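PDB 5O3M: protocatechuate decarboxylase from Klebsiella pneumoniae, which decarboxylates protocatechuate (3,4-dihydroxybenzoate) with the help of a prenylated flavin cofactor and can be run in reverse to carboxylate catechols para to a hydroxyl group. Local coordinates for residues A53-V58 and I91-H96; R152-A157 and V329-N334. All blocks are in the same frame, centred on the assembly; numbering follows the deposited sequence.

Both contacts are buried, apolar meetings of a helix or its end with a strand, without a hydrogen bond across either. Contact 1 lies deeper, its centre about 15 Å (contact 2: about 23 Å) from the centre of the chain. It joins helix 54-62 to a small mixed sheet of the UbiD N-terminal region, and Leu55 alone reaches strand 91-93 from residues 53-58; a second subunit covers other sides of that helix. Contact 2 sets the last helical residue, Leu154, partly exposed, and Leu155 just after it against the antiparallel sheet of the Rift-related region. The centres of contacts 1 and 2 are about 17 Å apart, yet Ile91 CD1 packs on Pro156 CB at 3.9 Å.

Contact 1 of 2, residues A53-V58 and I91-H96; sequences AELAGV and ILVGMH
Leu55 of helix 54-62 spreads its two methyls over two residues of strand 91-93. CD1 is received in the fork of Ile91, 3.7 Å from both Ile91 CG2 and Ile91 CD1 and 3.8 Å from Ile91 CB, the two side chains meeting at a slant. The other methyl turns to Val93, where Leu55 CD2 lies 4.1 Å from Val93 CG1 as the side chains run past one another in opposite senses. With CG trans to its backbone N (chi1 -173°), Leu55 extends straight out from the helix to the strand. Ile91 holds CG1 beside its own backbone N (chi1 -54°), and its extended outer chain brings CD1 up on one flank of the leucine methyl while CG2 takes another. Ile91 and Val93, two apart on the strand, both direct CB to the helix; Leu92 points to the other side and meets Leu28 of helix 28-36. Phe80 of the adjoining strand 77-80 touches Leu55 and Val93 alike. The helix starts from Ala53 at its N-cap, whose O accepts from Gly57 N at 2.9 Å, while Phe498 of a second subunit packs on Ala56. The side chain of Val93 is about 11 Å from a bound pentane-1,5-diol, too far to line that pocket itself. Across the segments helix and strand meet through apolar carbons alone, so the contact rests on buried hydrocarbon and van der Waals packing, while the strand makes its backbone hydrogen bonds to strands 77-80 and 337-339.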
ATOM      1  N   ALA A  53     -34.818 -28.575 -18.932  1.00 44.12           N
ATOM      2  CA  ALA A  53     -34.567 -28.196 -17.534  1.00 40.34           C
ATOM      3  C   ALA A  53     -34.474 -29.377 -16.578  1.00 39.07           C
ATOM      4  O   ALA A  53     -33.591 -29.415 -15.715  1.00 45.94           O
ATOM      5  CB  ALA A  53     -35.647 -27.246 -17.025  1.00 35.81           C
ATOM      6  N   GLU A  54     -35.386 -30.338 -16.704  1.00 36.21           N
ATOM      7  CA  GLU A  54     -35.475 -31.384 -15.693  1.00 41.42           C
ATOM      8  C   GLU A  54     -34.224 -32.256 -15.680  1.00 37.63           C
ATOM      9  O   GLU A  54     -33.665 -32.539 -14.614  1.00 38.82           O
ATOM     10  CB  GLU A  54     -36.722 -32.237 -15.918  1.00 40.40           C
ATOM     11  CG  GLU A  54     -36.912 -33.252 -14.821  1.00 39.99           C
ATOM     12  CD  GLU A  54     -38.212 -33.989 -14.934  1.00 43.73           C
ATOM     13  OE1 GLU A  54     -38.613 -34.316 -16.068  1.00 45.01           O
ATOM     14  OE2 GLU A  54     -38.835 -34.237 -13.882  1.00 49.51           O
ATOM     15  N   LEU A  55     -33.776 -32.702 -16.855  1.00 36.17           N
ATOM     16  CA  LEU A  55     -32.604 -33.569 -16.915  1.00 41.39           C
ATOM     17  C   LEU A  55     -31.418 -32.908 -16.226  1.00 39.30           C
ATOM     18  O   LEU A  55     -30.792 -33.499 -15.336  1.00 41.32           O
ATOM     19  CB  LEU A  55     -32.277 -33.922 -18.375  1.00 42.27           C
ATOM     20  CG  LEU A  55     -31.170 -34.969 -18.568  1.00 42.34           C
ATOM     21  CD1 LEU A  55     -31.254 -35.615 -19.939  1.00 39.82           C
ATOM     22  CD2 LEU A  55     -29.778 -34.371 -18.338  1.00 30.73           C
ATOM     23  N   ALA A  56     -31.117 -31.660 -16.602  1.00 38.85           N
ATOM     24  CA  ALA A  56     -30.021 -30.932 -15.954  1.00 37.34           C
ATOM     25  C   ALA A  56     -30.262 -30.790 -14.456  1.00 37.53           C
ATOM     26  O   ALA A  56     -29.325 -30.898 -13.656  1.00 33.92           O
ATOM     27  CB  ALA A  56     -29.827 -29.552 -16.602  1.00 30.48           C
ATOM     28  N   GLY A  57     -31.513 -30.546 -14.054  1.00 40.22           N
ATOM     29  CA  GLY A  57     -31.813 -30.448 -12.636  1.00 38.50           C
ATOM     30  C   GLY A  57     -31.558 -31.743 -11.896  1.00 43.92           C
ATOM     31  O   GLY A  57     -31.172 -31.730 -10.724  1.00 43.02           O
ATOM     32  N   VAL A  58     -31.765 -32.876 -12.568  1.00 46.70           N
ATOM     33  CA  VAL A  58     -31.471 -34.169 -11.961  1.00 43.78           C
ATOM     34  C   VAL A  58     -29.964 -34.349 -11.813  1.00 47.93           C
ATOM     35  O   VAL A  58     -29.461 -34.653 -10.725  1.00 41.94           O
ATOM     36  CB  VAL A  58     -32.104 -35.299 -12.791  1.00 37.54           C
ATOM     37  CG1 VAL A  58     -31.541 -36.668 -12.391  1.00 40.21           C
ATOM     38  CG2 VAL A  58     -33.629 -35.269 -12.649  1.00 40.08           C
ATOM     39  N   ILE A  91     -29.937 -39.971 -23.587  1.00 42.08           N
ATOM     40  CA  ILE A  91     -29.060 -38.824 -23.377  1.00 35.84           C
ATOM     41  C   ILE A  91     -27.997 -39.202 -22.358  1.00 40.37           C
ATOM     42  O   ILE A  91     -28.307 -39.755 -21.295  1.00 44.17           O
ATOM     43  CB  ILE A  91     -29.853 -37.585 -22.920  1.00 38.23           C
ATOM     44  CG1 ILE A  91     -30.987 -37.286 -23.920  1.00 36.36           C
ATOM     45  CG2 ILE A  91     -28.908 -36.375 -22.686  1.00 35.51           C
ATOM     46  CD1 ILE A  91     -31.847 -36.106 -23.544  1.00 32.40           C
ATOM     47  N   LEU A  92     -26.747 -38.910 -22.691  1.00 35.93           N
ATOM     48  CA  LEU A  92     -25.625 -39.151 -21.804  1.00 37.26           C
ATOM     49  C   LEU A  92     -25.007 -37.818 -21.415  1.00 34.95           C
ATOM     50  O   LEU A  92     -24.729 -36.983 -22.280  1.00 38.79           O
ATOM     51  CB  LEU A  92     -24.584 -40.045 -22.472  1.00 42.99           C
ATOM     52  CG  LEU A  92     -23.240 -40.210 -21.770  1.00 40.34           C
ATOM     53  CD1 LEU A  92     -23.340 -41.192 -20.598  1.00 35.78           C
ATOM     54  CD2 LEU A  92     -22.232 -40.655 -22.805  1.00 40.28           C
ATOM     55  N   VAL A  93     -24.786 -37.630 -20.116  1.00 34.13           N
ATOM     56  CA  VAL A  93     -24.127 -36.446 -19.586  1.00 36.81           C
ATOM     57  C   VAL A  93     -23.074 -36.895 -18.577  1.00 37.19           C
ATOM     58  O   VAL A  93     -23.179 -37.978 -17.985  1.00 33.63           O
ATOM     59  CB  VAL A  93     -25.139 -35.463 -18.942  1.00 35.53           C
ATOM     60  CG1 VAL A  93     -26.096 -34.894 -19.992  1.00 34.81           C
ATOM     61  CG2 VAL A  93     -25.916 -36.147 -17.817  1.00 34.43           C
ATOM     62  N   GLY A  94     -22.034 -36.075 -18.411  1.00 29.94           N
ATOM     63  CA  GLY A  94     -21.091 -36.249 -17.323  1.00 31.23           C
ATOM     64  C   GLY A  94     -19.940 -37.182 -17.602  1.00 38.76           C
ATOM     65  O   GLY A  94     -19.217 -37.543 -16.660  1.00 37.98           O
ATOM     66  N   MET A  95     -19.743 -37.571 -18.864  1.00 41.15           N
ATOM     67  CA  MET A  95     -18.674 -38.500 -19.215  1.00 37.75           C
ATOM     68  C   MET A  95     -17.317 -37.999 -18.725  1.00 43.62           C
ATOM     69  O   MET A  95     -16.526 -38.772 -18.169  1.00 42.87           O
ATOM     70  CB  MET A  95     -18.665 -38.717 -20.728  1.00 39.64           C
ATOM     71  CG  MET A  95     -17.966 -39.975 -21.189  1.00 49.76           C
ATOM     72  SD  MET A  95     -18.722 -41.523 -20.615  1.00 46.24           S
ATOM     73  CE  MET A  95     -17.613 -42.675 -21.399  1.00 46.89           C
ATOM     74  N   HIS A  96     -17.023 -36.713 -18.910  1.00 40.67           N
ATOM     75  CA  HIS A  96     -15.740 -36.158 -18.489  1.00 38.88           C
ATOM     76  C   HIS A  96     -15.832 -35.392 -17.172  1.00 37.12           C
ATOM     77  O   HIS A  96     -14.922 -34.622 -16.857  1.00 36.09           O
ATOM     78  CB  HIS A  96     -15.159 -35.238 -19.572  1.00 35.98           C
ATOM     79  CG  HIS A  96     -15.395 -35.716 -20.973  1.00 42.07           C
ATOM     80  ND1 HIS A  96     -16.444 -35.262 -21.750  1.00 34.07           N
ATOM     81  CD2 HIS A  96     -14.720 -36.610 -21.738  1.00 42.14           C
ATOM     82  CE1 HIS A  96     -16.400 -35.855 -22.931  1.00 34.48           C
ATOM     83  NE2 HIS A  96     -15.369 -36.680 -22.950  1.00 38.50           N
TER

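Contact 2 of 2, residues R152-A157 and V329-N334; sequences RTLLPA and VTMRNN
Leu154 and Leu155, side by side where helix 151-154 runs out, meet Val329 and Met331 of strand 323-331 through apolar groups alone. The first pairing is tip to tip: Leu154 CD2 faces the branch point of the valine, 4.0 Å from Val329 CB and 4.1 Å from Val329 CG1. The second is a sliding fit, in which Leu155 and Met331 pass in opposite directions and Leu155 CD2 closes to 3.6 Å from Met331 CE. The same methionine methyl also comes within 4.3 Å of Leu154 CD2, so it touches both leucines. Along its own strand Met331 CE rests 3.6 Å from Val329 CG1, which ties the two pairings into one cluster. A bend about the CG-SD bond (chi3 64°) turns the methyl back over Val329 instead of letting the chain run straight on. Leu155 is the first residue to leave helical geometry (phi -123°), and both it and Leu154 direct CB to the strand. Polar interactions lie around this cluster: Thr330, its CB turned from the helix, bonds through OG1 to Cys137 O, and Arg332 NH1 forms a salt bridge with Asp27 OD2. At this end strand 323-331 runs between strands 140-143 and 283-289 of the antiparallel Rift-related sheet; Phe142 of the first touches Leu154 and Met331, Ile283 of the second touches Leu155 and Met331, and the two leucines at and just past the helix end thereby pack on three neighbouring strands.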
ATOM      1  N   ARG A 152     -35.824 -30.189 -34.526  1.00 49.82           N
ATOM      2  CA  ARG A 152     -36.299 -29.998 -33.157  1.00 48.19           C
ATOM      3  C   ARG A 152     -36.998 -31.235 -32.604  1.00 48.87           C
ATOM      4  O   ARG A 152     -37.047 -31.420 -31.383  1.00 49.30           O
ATOM      5  CB  ARG A 152     -37.236 -28.793 -33.093  1.00 50.04           C
ATOM      6  CG  ARG A 152     -36.582 -27.476 -33.492  1.00 49.77           C
ATOM      7  CD  ARG A 152     -37.628 -26.422 -33.827  1.00 48.51           C
ATOM      8  NE  ARG A 152     -38.514 -26.894 -34.890  1.00 54.18           N
ATOM      9  CZ  ARG A 152     -39.386 -26.128 -35.541  1.00 56.93           C
ATOM     10  NH1 ARG A 152     -39.496 -24.839 -35.255  1.00 64.16           N
ATOM     11  NH2 ARG A 152     -40.146 -26.652 -36.484  1.00 52.20           N
ATOM     12  N   THR A 153     -37.564 -32.078 -33.468  1.00 43.88           N
ATOM     13  CA  THR A 153     -38.213 -33.299 -33.016  1.00 49.36           C
ATOM     14  C   THR A 153     -37.354 -34.543 -33.211  1.00 47.37           C
ATOM     15  O   THR A 153     -37.623 -35.567 -32.575  1.00 40.26           O
ATOM     16  CB  THR A 153     -39.544 -33.501 -33.746  1.00 43.42           C
ATOM     17  OG1 THR A 153     -39.280 -33.687 -35.139  1.00 45.25           O
ATOM     18  CG2 THR A 153     -40.439 -32.287 -33.574  1.00 48.89           C
ATOM     19  N   LEU A 154     -36.345 -34.482 -34.083  1.00 42.17           N
ATOM     20  CA  LEU A 154     -35.480 -35.637 -34.306  1.00 45.27           C
ATOM     21  C   LEU A 154     -34.551 -35.873 -33.119  1.00 45.41           C
ATOM     22  O   LEU A 154     -34.316 -37.023 -32.727  1.00 48.73           O
ATOM     23  CB  LEU A 154     -34.667 -35.440 -35.586  1.00 44.59           C
ATOM     24  CG  LEU A 154     -33.791 -36.619 -36.009  1.00 44.95           C
ATOM     25  CD1 LEU A 154     -34.679 -37.787 -36.423  1.00 38.99           C
ATOM     26  CD2 LEU A 154     -32.864 -36.216 -37.135  1.00 40.78           C
ATOM     27  N   LEU A 155     -34.029 -34.794 -32.533  1.00 47.25           N
ATOM     28  CA  LEU A 155     -32.975 -34.820 -31.529  1.00 53.09           C
ATOM     29  C   LEU A 155     -33.431 -34.128 -30.252  1.00 49.89           C
ATOM     30  O   LEU A 155     -33.937 -32.997 -30.317  1.00 50.16           O
ATOM     31  CB  LEU A 155     -31.711 -34.111 -32.047  1.00 50.76           C
ATOM     32  CG  LEU A 155     -30.967 -34.771 -33.188  1.00 47.66           C
ATOM     33  CD1 LEU A 155     -29.561 -34.197 -33.271  1.00 41.99           C
ATOM     34  CD2 LEU A 155     -30.939 -36.268 -32.925  1.00 56.17           C
ATOM     35  N   PRO A 156     -33.247 -34.746 -29.071  1.00 44.01           N
ATOM     36  CA  PRO A 156     -33.491 -34.031 -27.810  1.00 46.30           C
ATOM     37  C   PRO A 156     -32.285 -33.180 -27.434  1.00 44.54           C
ATOM     38  O   PRO A 156     -31.259 -33.693 -26.982  1.00 53.03           O
ATOM     39  CB  PRO A 156     -33.728 -35.173 -26.809  1.00 44.97           C
ATOM     40  CG  PRO A 156     -32.879 -36.292 -27.332  1.00 40.07           C
ATOM     41  CD  PRO A 156     -32.836 -36.146 -28.840  1.00 38.34           C
ATOM     42  N   ALA A 157     -32.399 -31.870 -27.649  1.00 47.65           N
ATOM     43  CA  ALA A 157     -31.374 -30.930 -27.217  1.00 44.66           C
ATOM     44  C   ALA A 157     -31.729 -30.426 -25.823  1.00 42.55           C
ATOM     45  O   ALA A 157     -32.695 -29.668 -25.685  1.00 42.29           O
ATOM     46  CB  ALA A 157     -31.268 -29.770 -28.194  1.00 38.29           C
ATOM     47  N   VAL A 329     -28.677 -35.131 -41.015  1.00 54.71           N
ATOM     48  CA  VAL A 329     -28.258 -35.702 -39.738  1.00 50.92           C
ATOM     49  C   VAL A 329     -28.087 -37.197 -39.951  1.00 53.83           C
ATOM     50  O   VAL A 329     -29.023 -37.880 -40.390  1.00 49.26           O
ATOM     51  CB  VAL A 329     -29.263 -35.432 -38.604  1.00 43.21           C
ATOM     52  CG1 VAL A 329     -28.768 -36.086 -37.308  1.00 46.34           C
ATOM     53  CG2 VAL A 329     -29.494 -33.938 -38.407  1.00 36.79           C
ATOM     54  N   THR A 330     -26.893 -37.704 -39.669  1.00 48.01           N
ATOM     55  CA  THR A 330     -26.655 -39.137 -39.663  1.00 46.35           C
ATOM     56  C   THR A 330     -26.397 -39.576 -38.227  1.00 45.69           C
ATOM     57  O   THR A 330     -25.974 -38.778 -37.382  1.00 41.04           O
ATOM     58  CB  THR A 330     -25.479 -39.522 -40.580  1.00 48.11           C
ATOM     59  OG1 THR A 330     -24.233 -39.223 -39.940  1.00 46.62           O
ATOM     60  CG2 THR A 330     -25.554 -38.762 -41.900  1.00 45.70           C
ATOM     61  N   MET A 331     -26.669 -40.843 -37.938  1.00 45.35           N
ATOM     62  CA  MET A 331     -26.440 -41.306 -36.579  1.00 49.83           C
ATOM     63  C   MET A 331     -26.342 -42.826 -36.562  1.00 48.89           C
ATOM     64  O   MET A 331     -26.718 -43.500 -37.525  1.00 50.65           O
ATOM     65  CB  MET A 331     -27.543 -40.810 -35.641  1.00 52.00           C
ATOM     66  CG  MET A 331     -28.946 -41.270 -36.006  1.00 54.48           C
ATOM     67  SD  MET A 331     -30.202 -40.560 -34.910  1.00 56.16           S
ATOM     68  CE  MET A 331     -30.045 -38.813 -35.282  1.00 48.10           C
ATOM     69  N   ARG A 332     -25.808 -43.350 -35.460  1.00 44.83           N
ATOM     70  CA  ARG A 332     -25.800 -44.790 -35.238  1.00 52.21           C
ATOM     71  C   ARG A 332     -27.203 -45.292 -34.896  1.00 46.92           C
ATOM     72  O   ARG A 332     -28.086 -44.541 -34.462  1.00 41.91           O
ATOM     73  CB  ARG A 332     -24.845 -45.172 -34.101  1.00 45.81           C
ATOM     74  CG  ARG A 332     -23.396 -44.797 -34.326  1.00 40.48           C
ATOM     75  CD  ARG A 332     -22.515 -45.320 -33.215  1.00 43.89           C
ATOM     76  NE  ARG A 332     -22.430 -46.773 -33.211  1.00 52.16           N
ATOM     77  CZ  ARG A 332     -21.389 -47.460 -32.746  1.00 53.13           C
ATOM     78  NH1 ARG A 332     -20.335 -46.829 -32.252  1.00 40.32           N
ATOM     79  NH2 ARG A 332     -21.392 -48.784 -32.799  1.00 51.96           N
ATOM     80  N   ASN A 333     -27.400 -46.585 -35.092  1.00 43.83           N
ATOM     81  CA  ASN A 333     -28.579 -47.217 -34.526  1.00 45.45           C
ATOM     82  C   ASN A 333     -28.572 -47.024 -33.012  1.00 52.03           C
ATOM     83  O   ASN A 333     -27.511 -47.047 -32.381  1.00 52.81           O
ATOM     84  CB  ASN A 333     -28.596 -48.694 -34.903  1.00 44.74           C
ATOM     85  CG  ASN A 333     -28.833 -48.911 -36.407  1.00 50.47           C
ATOM     86  OD1 ASN A 333     -28.143 -49.702 -37.055  1.00 50.70           O
ATOM     87  ND2 ASN A 333     -29.813 -48.199 -36.958  1.00 50.96           N
ATOM     88  N   ASN A 334     -29.753 -46.791 -32.434  1.00 47.58           N
ATOM     89  CA  ASN A 334     -29.892 -46.529 -30.999  1.00 43.19           C
ATOM     90  C   ASN A 334     -28.955 -45.406 -30.552  1.00 46.24           C
ATOM     91  O   ASN A 334     -28.323 -45.473 -29.497  1.00 46.19           O
ATOM     92  CB  ASN A 334     -29.640 -47.797 -30.178  1.00 46.77           C
ATOM     93  CG  ASN A 334     -30.266 -49.042 -30.811  1.00 58.21           C
ATOM     94  OD1 ASN A 334     -29.566 -49.992 -31.178  1.00 65.23           O
ATOM     95  ND2 ASN A 334     -31.585 -49.035 -30.944  1.00 52.61           N
TER